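Local coordinates for protein restriction endonuclease PacI (Pseudomonas alcaligenes, PDB 3M7K) that cuts DNA as a rare-cutting HNH restriction endonuclease with an eight-base-pair target site, using a beta-beta-alpha-metal active site, and is captured here with its product DNA, at residues 5-10 with 22-27; 44-49 with 100-105; 59-64 with 105-110. All coordinates share one frame; numbering follows the deposited sequence.

Contact 1: residues 5-10 with 22-27. With ZN (zinc ion), chain E; PT (platinum (II) ion), chain G; nucleotides of chain B.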
# COMPACT_ATOMS: atom_id res chain seq x y z
N PRO A 5 0.88 24.39 24.45
CA PRO A 5 1.54 24.29 25.76
C PRO A 5 2.87 23.55 25.70
O PRO A 5 3.64 23.60 26.66
CB PRO A 5 0.52 23.51 26.60
CG PRO A 5 -0.22 22.69 25.61
CD PRO A 5 -0.33 23.54 24.38
N ARG A 6 3.15 22.89 24.58
CA ARG A 6 4.39 22.12 24.43
C ARG A 6 5.52 22.91 23.75
O ARG A 6 6.63 22.99 24.30
CB ARG A 6 4.12 20.79 23.72
CG ARG A 6 5.38 19.99 23.40
CD ARG A 6 5.84 19.16 24.57
NE ARG A 6 5.57 17.74 24.34
CZ ARG A 6 6.47 16.77 24.45
NH1 ARG A 6 7.72 17.06 24.80
NH2 ARG A 6 6.13 15.51 24.21
N CYS A 7 5.25 23.50 22.57
CA CYS A 7 6.25 24.32 21.88
C CYS A 7 6.19 25.81 22.26
O CYS A 7 7.14 26.54 21.99
CB CYS A 7 6.13 24.18 20.35
SG CYS A 7 4.55 24.71 19.67
N GLN A 8 5.08 26.25 22.85
CA GLN A 8 4.84 27.65 23.23
C GLN A 8 4.51 28.57 22.04
O GLN A 8 4.42 29.79 22.21
CB GLN A 8 6.01 28.25 24.06
CG GLN A 8 6.42 27.41 25.26
CD GLN A 8 5.41 27.47 26.37
OE1 GLN A 8 5.49 28.32 27.25
NE2 GLN A 8 4.44 26.56 26.34
N ARG A 9 4.33 27.99 20.86
CA ARG A 9 4.03 28.80 19.68
C ARG A 9 2.60 29.30 19.69
O ARG A 9 1.69 28.61 20.17
CB ARG A 9 4.31 28.04 18.39
CG ARG A 9 5.78 27.78 18.12
CD ARG A 9 5.97 27.01 16.83
NE ARG A 9 5.18 25.77 16.81
CZ ARG A 9 4.85 25.12 15.70
NH1 ARG A 9 5.23 25.59 14.52
NH2 ARG A 9 4.13 24.00 15.78
N ASN A 10 2.41 30.53 19.19
CA ASN A 10 1.09 31.05 18.93
C ASN A 10 0.64 30.58 17.55
O ASN A 10 1.32 30.83 16.55
CB ASN A 10 1.11 32.58 19.06
CG ASN A 10 1.52 33.02 20.45
OD1 ASN A 10 0.91 32.61 21.44
ND2 ASN A 10 2.57 33.84 20.54
N LYS A 22 -4.04 18.06 23.40
CA LYS A 22 -3.62 19.43 23.74
C LYS A 22 -2.37 19.88 22.97
O LYS A 22 -2.11 21.08 22.86
CB LYS A 22 -3.37 19.55 25.25
CG LYS A 22 -4.61 19.36 26.12
CD LYS A 22 -4.22 19.11 27.58
CE LYS A 22 -5.45 18.98 28.47
NZ LYS A 22 -5.09 18.78 29.91
N MET A 23 -1.61 18.92 22.46
CA MET A 23 -0.42 19.18 21.63
C MET A 23 -0.80 19.66 20.21
O MET A 23 -1.80 19.20 19.64
CB MET A 23 0.52 17.93 21.58
CG MET A 23 -0.14 16.54 21.30
SD MET A 23 0.98 15.06 21.25
CE MET A 23 1.63 15.17 22.93
N CYS A 24 -0.02 20.59 19.64
CA CYS A 24 -0.22 20.96 18.25
C CYS A 24 0.25 19.82 17.31
O CYS A 24 0.94 18.88 17.75
CB CYS A 24 0.48 22.28 17.92
SG CYS A 24 2.27 22.17 17.69
N LYS A 25 -0.10 19.92 16.03
CA LYS A 25 0.26 18.88 15.05
C LYS A 25 1.79 18.75 14.94
O LYS A 25 2.31 17.65 14.82
CB LYS A 25 -0.37 19.15 13.67
CG LYS A 25 -1.92 19.04 13.62
CD LYS A 25 -2.47 19.62 12.31
CE LYS A 25 -3.94 19.30 12.09
NZ LYS A 25 -4.41 19.87 10.79
N GLY A 26 2.50 19.87 14.99
CA GLY A 26 3.97 19.86 14.89
C GLY A 26 4.63 19.12 16.04
O GLY A 26 5.57 18.32 15.84
N CYS A 27 4.13 19.37 17.24
CA CYS A 27 4.66 18.72 18.44
C CYS A 27 4.36 17.22 18.44
O CYS A 27 5.22 16.41 18.76
CB CYS A 27 4.12 19.38 19.71
SG CYS A 27 4.88 20.98 20.15
ZN ZN E . 3.31 22.60 19.70
PT PT G . -0.57 13.82 20.92
P DA B 2 5.66 19.45 28.39
OP1 DA B 2 6.98 20.05 28.06
OP2 DA B 2 4.59 19.41 27.37
O5' DA B 2 5.89 17.96 28.94
C5' DA B 2 6.98 17.64 29.81
C4' DA B 2 7.34 16.15 29.76
O4' DA B 2 6.29 15.34 30.35
C3' DA B 2 7.56 15.57 28.36
O3' DA B 2 8.66 14.65 28.40
C2' DA B 2 6.22 14.90 28.05
C1' DA B 2 5.81 14.38 29.42
N9 DA B 2 4.37 14.24 29.66
C8 DA B 2 3.39 15.17 29.42
N7 DA B 2 2.18 14.78 29.76
C5 DA B 2 2.39 13.50 30.26
C6 DA B 2 1.50 12.54 30.80
N6 DA B 2 0.19 12.79 30.89
N1 DA B 2 2.02 11.35 31.23
C2 DA B 2 3.34 11.14 31.12
N3 DA B 2 4.28 11.98 30.63
C4 DA B 2 3.73 13.15 30.21
P DG B 3 9.40 14.16 27.06
OP1 DG B 3 10.83 13.92 27.38
OP2 DG B 3 9.03 15.06 25.93
O5' DG B 3 8.74 12.73 26.82
C5' DG B 3 8.89 11.69 27.79
C4' DG B 3 7.94 10.57 27.43
O4' DG B 3 6.58 10.94 27.82
C3' DG B 3 7.87 10.24 25.93
O3' DG B 3 7.70 8.84 25.74
C2' DG B 3 6.63 11.00 25.49
C1' DG B 3 5.76 10.67 26.70
N9 DG B 3 4.47 11.36 26.77
C8 DG B 3 4.14 12.59 26.24
N7 DG B 3 2.89 12.92 26.46
C5 DG B 3 2.37 11.84 27.16
C6 DG B 3 1.07 11.61 27.66
O6 DG B 3 0.09 12.37 27.57
N1 DG B 3 0.95 10.37 28.32
C2 DG B 3 1.98 9.46 28.47
N2 DG B 3 1.70 8.32 29.12
N3 DG B 3 3.21 9.67 28.00
C4 DG B 3 3.33 10.86 27.36

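Contact 2: residues 44-49 with 100-105. With nucleotides of chain C.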
# COMPACT_ATOMS: atom_id res chain seq x y z
N ASN A 44 18.09 10.08 13.32
CA ASN A 44 17.28 11.29 13.29
C ASN A 44 18.19 12.50 13.48
O ASN A 44 18.60 12.80 14.60
CB ASN A 44 16.23 11.27 14.40
CG ASN A 44 15.37 12.53 14.43
OD1 ASN A 44 15.40 13.33 13.50
ND2 ASN A 44 14.60 12.70 15.50
N THR A 45 18.51 13.20 12.38
CA THR A 45 19.34 14.40 12.46
C THR A 45 18.57 15.73 12.55
O THR A 45 19.19 16.78 12.76
CB THR A 45 20.43 14.45 11.35
OG1 THR A 45 19.79 14.50 10.06
CG2 THR A 45 21.35 13.23 11.41
N PHE A 46 17.23 15.70 12.43
CA PHE A 46 16.39 16.85 12.81
C PHE A 46 16.56 17.16 14.30
O PHE A 46 16.68 16.23 15.10
CB PHE A 46 14.90 16.56 12.61
CG PHE A 46 14.41 16.72 11.21
CD1 PHE A 46 14.07 15.59 10.46
CD2 PHE A 46 14.23 17.98 10.65
CE1 PHE A 46 13.59 15.71 9.17
CE2 PHE A 46 13.75 18.12 9.36
CZ PHE A 46 13.42 16.99 8.61
N THR A 47 16.56 18.44 14.66
CA THR A 47 16.22 18.85 16.03
C THR A 47 14.77 19.31 15.99
O THR A 47 14.23 19.55 14.91
CB THR A 47 17.07 20.04 16.53
OG1 THR A 47 16.90 21.17 15.65
CG2 THR A 47 18.54 19.65 16.65
N LYS A 48 14.15 19.42 17.17
CA LYS A 48 12.75 19.84 17.23
C LYS A 48 12.55 21.19 16.51
O LYS A 48 11.63 21.32 15.72
CB LYS A 48 12.22 19.92 18.67
CG LYS A 48 10.73 20.31 18.74
CD LYS A 48 10.11 20.02 20.12
CE LYS A 48 8.59 20.08 20.04
NZ LYS A 48 7.95 20.17 21.40
N ALA A 49 13.44 22.15 16.78
CA ALA A 49 13.38 23.49 16.16
C ALA A 49 13.47 23.48 14.61
O ALA A 49 12.69 24.18 13.91
CB ALA A 49 14.47 24.42 16.77
N TYR A 100 15.72 9.72 9.24
CA TYR A 100 15.07 11.04 9.18
C TYR A 100 16.10 12.15 9.22
O TYR A 100 16.88 12.24 10.16
CB TYR A 100 14.13 11.23 10.36
CG TYR A 100 12.84 10.44 10.27
CD1 TYR A 100 11.80 10.87 9.46
CD2 TYR A 100 12.65 9.29 11.03
CE1 TYR A 100 10.61 10.18 9.39
CE2 TYR A 100 11.45 8.58 10.98
CZ TYR A 100 10.44 9.03 10.15
OH TYR A 100 9.24 8.34 10.08
N SER A 101 16.08 13.00 8.19
CA SER A 101 16.99 14.14 8.09
C SER A 101 16.38 15.17 7.16
O SER A 101 15.56 14.81 6.32
CB SER A 101 18.36 13.69 7.55
OG SER A 101 18.29 13.39 6.17
N PRO A 102 16.77 16.45 7.29
CA PRO A 102 16.33 17.46 6.33
C PRO A 102 16.54 17.03 4.87
O PRO A 102 15.65 17.23 4.04
CB PRO A 102 17.21 18.67 6.68
CG PRO A 102 17.38 18.54 8.18
CD PRO A 102 17.51 17.05 8.42
N GLN A 103 17.69 16.44 4.57
CA GLN A 103 17.98 16.03 3.19
C GLN A 103 17.11 14.85 2.74
O GLN A 103 16.65 14.83 1.58
CB GLN A 103 19.47 15.73 2.99
CG GLN A 103 19.83 15.26 1.57
CD GLN A 103 19.44 16.26 0.48
OE1 GLN A 103 19.52 17.48 0.67
NE2 GLN A 103 19.02 15.75 -0.67
N ASN A 104 16.85 13.91 3.63
CA ASN A 104 16.09 12.69 3.26
C ASN A 104 14.57 12.76 3.46
O ASN A 104 13.83 11.87 3.03
CB ASN A 104 16.66 11.50 4.02
CG ASN A 104 16.22 10.17 3.46
OD1 ASN A 104 16.11 9.98 2.24
ND2 ASN A 104 15.97 9.23 4.35
N ALA A 105 14.10 13.81 4.11
CA ALA A 105 12.69 13.94 4.47
C ALA A 105 11.89 14.53 3.32
O ALA A 105 12.33 15.47 2.64
CB ALA A 105 12.52 14.80 5.69
OP3 DT C 1 8.29 3.69 9.73
P DT C 1 8.44 5.14 9.45
OP1 DT C 1 9.23 5.57 8.30
OP2 DT C 1 8.92 5.78 10.67
O5' DT C 1 6.91 5.54 9.20
C5' DT C 1 6.38 6.79 9.35
C4' DT C 1 4.87 6.67 9.12
O4' DT C 1 4.44 5.32 9.40
C3' DT C 1 4.05 7.58 10.00
O3' DT C 1 2.91 8.05 9.28
C2' DT C 1 3.68 6.67 11.17
C1' DT C 1 3.54 5.30 10.50
N1 DT C 1 3.95 4.23 11.42
C2 DT C 1 3.00 3.34 11.88
O2 DT C 1 1.83 3.38 11.57
N3 DT C 1 3.47 2.39 12.74
C4 DT C 1 4.77 2.23 13.18
O4 DT C 1 5.07 1.34 13.96
C5 DT C 1 5.73 3.18 12.66
C7 DT C 1 7.18 3.10 13.08
C6 DT C 1 5.28 4.13 11.81

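Contact 3: residues 59-64 with 105-110. With ZN (zinc ion), chain D; nucleotides of chain C.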
# COMPACT_ATOMS: atom_id res chain seq x y z
N ALA A 59 -1.89 24.93 6.36
CA ALA A 59 -2.45 25.36 5.09
C ALA A 59 -1.41 25.30 3.98
O ALA A 59 -1.75 25.31 2.80
CB ALA A 59 -3.04 26.78 5.21
N GLN A 60 -0.14 25.22 4.35
CA GLN A 60 0.92 25.10 3.36
C GLN A 60 1.32 23.65 3.07
O GLN A 60 1.99 23.37 2.08
CB GLN A 60 2.15 25.92 3.76
CG GLN A 60 1.85 27.39 4.05
CD GLN A 60 0.93 27.99 3.02
OE1 GLN A 60 -0.22 28.39 3.33
NE2 GLN A 60 1.41 28.06 1.77
N ARG A 61 0.89 22.73 3.93
CA ARG A 61 1.31 21.32 3.80
C ARG A 61 0.53 20.55 2.72
O ARG A 61 -0.70 20.49 2.75
CB ARG A 61 1.22 20.60 5.15
CG ARG A 61 2.33 21.01 6.13
CD ARG A 61 2.43 20.04 7.29
NE ARG A 61 1.31 20.12 8.23
CZ ARG A 61 1.24 20.98 9.25
NH1 ARG A 61 2.21 21.88 9.46
NH2 ARG A 61 0.18 20.95 10.07
N HIS A 62 1.27 19.94 1.79
CA HIS A 62 0.70 19.08 0.75
C HIS A 62 1.62 17.88 0.64
O HIS A 62 2.83 18.01 0.81
CB HIS A 62 0.68 19.78 -0.62
CG HIS A 62 -0.24 20.95 -0.71
ND1 HIS A 62 0.10 22.21 -0.26
CD2 HIS A 62 -1.49 21.06 -1.22
CE1 HIS A 62 -0.91 23.04 -0.46
NE2 HIS A 62 -1.89 22.37 -1.05
N CYS A 63 1.04 16.73 0.34
CA CYS A 63 1.82 15.52 0.17
C CYS A 63 2.74 15.70 -1.04
O CYS A 63 2.29 16.13 -2.09
CB CYS A 63 0.89 14.33 -0.05
SG CYS A 63 1.74 12.79 -0.56
N GLY A 64 4.01 15.37 -0.88
CA GLY A 64 5.00 15.54 -1.93
C GLY A 64 4.92 14.52 -3.06
O GLY A 64 5.66 14.64 -4.04
N ALA A 105 14.10 13.81 4.11
CA ALA A 105 12.69 13.94 4.47
C ALA A 105 11.89 14.53 3.32
O ALA A 105 12.33 15.47 2.64
CB ALA A 105 12.52 14.80 5.69
N ARG A 106 10.70 13.98 3.16
CA ARG A 106 9.73 14.43 2.20
C ARG A 106 8.40 14.40 2.94
O ARG A 106 8.12 13.43 3.67
CB ARG A 106 9.74 13.40 1.08
CG ARG A 106 9.04 13.82 -0.13
CD ARG A 106 9.80 13.35 -1.35
NE ARG A 106 8.96 13.68 -2.46
CZ ARG A 106 9.22 13.41 -3.73
NH1 ARG A 106 10.34 12.80 -4.09
NH2 ARG A 106 8.32 13.77 -4.63
N LEU A 107 7.55 15.42 2.78
CA LEU A 107 6.22 15.36 3.38
C LEU A 107 5.40 14.37 2.58
O LEU A 107 5.45 14.37 1.34
CB LEU A 107 5.55 16.72 3.33
CG LEU A 107 4.53 17.18 4.36
CD1 LEU A 107 5.03 17.12 5.82
CD2 LEU A 107 4.11 18.60 3.96
N ALA A 108 4.67 13.51 3.28
CA ALA A 108 3.82 12.52 2.61
C ALA A 108 2.54 12.22 3.41
O ALA A 108 2.59 12.09 4.64
CB ALA A 108 4.60 11.22 2.35
N CYS A 109 1.42 12.07 2.72
CA CYS A 109 0.20 11.65 3.38
C CYS A 109 0.35 10.17 3.72
O CYS A 109 1.19 9.46 3.12
CB CYS A 109 -1.05 11.88 2.49
SG CYS A 109 -1.28 10.71 1.06
N PHE A 110 -0.41 9.70 4.69
CA PHE A 110 -0.26 8.31 5.16
C PHE A 110 -0.60 7.28 4.08
O PHE A 110 -0.08 6.14 4.10
CB PHE A 110 -1.10 8.09 6.41
CG PHE A 110 -0.69 6.89 7.24
CD1 PHE A 110 0.66 6.54 7.39
CD2 PHE A 110 -1.66 6.12 7.91
CE1 PHE A 110 1.04 5.44 8.15
CE2 PHE A 110 -1.29 5.03 8.72
CZ PHE A 110 0.06 4.69 8.85
ZN ZN D . -0.20 11.39 -0.89
P DA C 2 2.25 9.46 9.63
OP1 DA C 2 1.47 9.89 8.44
OP2 DA C 2 3.27 10.37 10.19
O5' DA C 2 1.28 9.02 10.82
C5' DA C 2 -0.09 8.68 10.54
C4' DA C 2 -0.96 8.88 11.78
O4' DA C 2 -0.58 7.92 12.80
C3' DA C 2 -0.86 10.23 12.47
O3' DA C 2 -2.16 10.59 13.01
C2' DA C 2 0.18 10.03 13.58
C1' DA C 2 -0.03 8.55 13.95
N9 DA C 2 1.17 7.78 14.26
C8 DA C 2 2.49 8.12 14.10
N7 DA C 2 3.35 7.18 14.48
C5 DA C 2 2.52 6.15 14.91
C6 DA C 2 2.79 4.87 15.41
N6 DA C 2 4.04 4.40 15.57
N1 DA C 2 1.73 4.08 15.75
C2 DA C 2 0.49 4.56 15.59
N3 DA C 2 0.11 5.77 15.12
C4 DA C 2 1.19 6.51 14.79
OP3 DT C 1 8.29 3.69 9.73
P DT C 1 8.44 5.14 9.45
OP1 DT C 1 9.23 5.57 8.30
OP2 DT C 1 8.92 5.78 10.67
O5' DT C 1 6.91 5.54 9.20
C5' DT C 1 6.38 6.79 9.35
C4' DT C 1 4.87 6.67 9.12
O4' DT C 1 4.44 5.32 9.40
C3' DT C 1 4.05 7.58 10.00
O3' DT C 1 2.91 8.05 9.28
C2' DT C 1 3.68 6.67 11.17
C1' DT C 1 3.54 5.30 10.50
N1 DT C 1 3.95 4.23 11.42
C2 DT C 1 3.00 3.34 11.88
O2 DT C 1 1.83 3.38 11.57
N3 DT C 1 3.47 2.39 12.74
C4 DT C 1 4.77 2.23 13.18
O4 DT C 1 5.07 1.34 13.96
C5 DT C 1 5.73 3.18 12.66
C7 DT C 1 7.18 3.10 13.08
C6 DT C 1 5.28 4.13 11.81

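Contact 1: residues 5-10 with 22-27
Zinc ligation joins Cys-7 to Cys-24 and Cys-27, whose three SG atoms share one zinc ion with Cys-4. N-H...S bonds reach two of these sulfurs. Arg-9 NE donates to Cys-7 SG over 3.1 Å at 170°, almost in the guanidinium plane, and Arg-9 N reaches the same sulfur. Arg-9 NH2 makes a weak bond of 3.2 Å to Cys-24 SG, which also caps the following helix by accepting Cys-27 N. The two sulfurs therefore lie at the edge of a single guanidinium, whose charge would probably offset some of that of the thiolates. Two CxxC pairs make up this Cys4 zinc site, one in the turn after strand 2-3 and the other leading into helix 25-40. Packing is carried by Arg-6: CG, anti to the backbone N (chi1 174°), lies 3.4 Å from Cys-27 SG. The Arg-6 side chain then bends twice, and Arg-6 NH1 donates to OP2 of DG3 of chain B at 2.6 Å, while C2' of DA2 of chain B lies over one guanidinium face, toward its rim. An alanine here would probably leave that phosphate without this charged donor and open a gap beside Cys-27 SG. Just before Cys-24, Met-23 SD binds a platinum ion with Met-28.

Contact 2: residues 44-49 with 100-105
Phe-46 carries its CG anti to the carbonyl carbon (chi1 -81°), and with chi2 at 108° the ring presents one face to Pro-102. Pro-102 CD sits 3.9 Å from the centroid of the Phe-46 ring and only 5° off the normal, a CH-pi contact, while Pro-102 CG lies nearer Phe-46 CE2 and CD2. Ala-105 CB approaches in the plane of the Phe-46 ring, 3.8 Å from Phe-46 CE1, and Trp-54 packs edge-to-face with that ring. Thr-45 OG1 lies 3.0 Å from Ser-101 CB, a close fit. A single beta bridge, Asn-44 with Tyr-100, ties the approach to helix 48-55 to the loop between strands 90-93 and 105-108 of the beta-beta-alpha-metal unit. Thr-45 N donates to Tyr-100 O at 2.9 Å, and Asn-44 CA adds a CA-H...O contact to that oxygen. The chain then turns through an ST motif, in which Ser-101 OG accepts Asn-104 N at 3.0 Å. Ser-101 N is buried and finds no partner in the model. The Tyr-100 side chain leads away to the DNA, where Tyr-100 OH donates to OP2 of DT1 of chain C over 2.6 Å. That phosphate has a third terminal oxygen, consistent with a cleaved 5' end.

Contact 3: residues 59-64 with 105-110
Cys-63 and Cys-109 meet at a zinc ion, and the sulfur of the first has a further partner across the contact: Cys-109 N donates to Cys-63 SG over 3.4 Å at 171°. Cys-63 SG stands anti to its backbone N (chi1 170°), which directs it at both metal and amide. Cys-109 SG, besides binding zinc, caps a backbone N just inside the helix that follows. Cys-66 and Cys-112 complete the four-cysteine site.

Two more bonds tie the turn to the strand. Gly-64 N gives its hydrogen to Leu-107 O at 2.8 Å. In return Gly-64 O takes a hydrogen from Arg-106 NH2 at 2.9 Å, with the oxygen at the edge of the guanidinium and near its plane. The same NH2 forms a salt bridge with Asp-126, so one nitrogen serves a carbonyl and a carboxylate.

Strand 105-108 pairs antiparallel with strand 90-93 and runs into helix 110-116, giving the beta-beta-alpha-metal unit of HNH nucleases; Asp-92 and Asn-113 bind its magnesium ion. Cys-109, a zinc ligand, sits at the N-cap between strand 105-108 and helix 110-116. On the DNA side of that junction the Phe-110 ring has C5' of nucleotide DA2 of chain C over its centre, and Phe-110 CD1 is 3.3 Å from O3' of DT1 of chain C.

Leu-107 packs on Arg-61, with Leu-107 CD2 3.7 Å from Arg-61 CG and the two side chains crossing at about a right angle. Each nitrogen of the Arg-61 guanidinium has a partner elsewhere: NE pairs with Glu-70, NH2 with Glu-15, and NH1 donates to Tyr-55 O. Nearby, His-62 ND1 donates to Gln-60 O at 3.2 Å, from well above the carbonyl plane.

Overall arrangement
From the N terminus, contact 1 closes first, drawing the turn after strand 2-3 to the start of helix 25-40 around one zinc ion. Contact 2 opens only after that helix and joins the approach to helix 48-55 to the loop between strands 90-93 and 105-108. Contact 3 starts inside this span and ends beyond it, so the two cross; they share Ala-105, where the loop becomes strand. Although contact 1 stands in series with both, it touches each: Lys-48 NZ lies against Arg-6 and Cys-27, and Lys-25 packs on Arg-61. Together they tie the N-terminal zinc module, helix 48-55 and the beta-beta-alpha-metal unit into one DNA-contacting body.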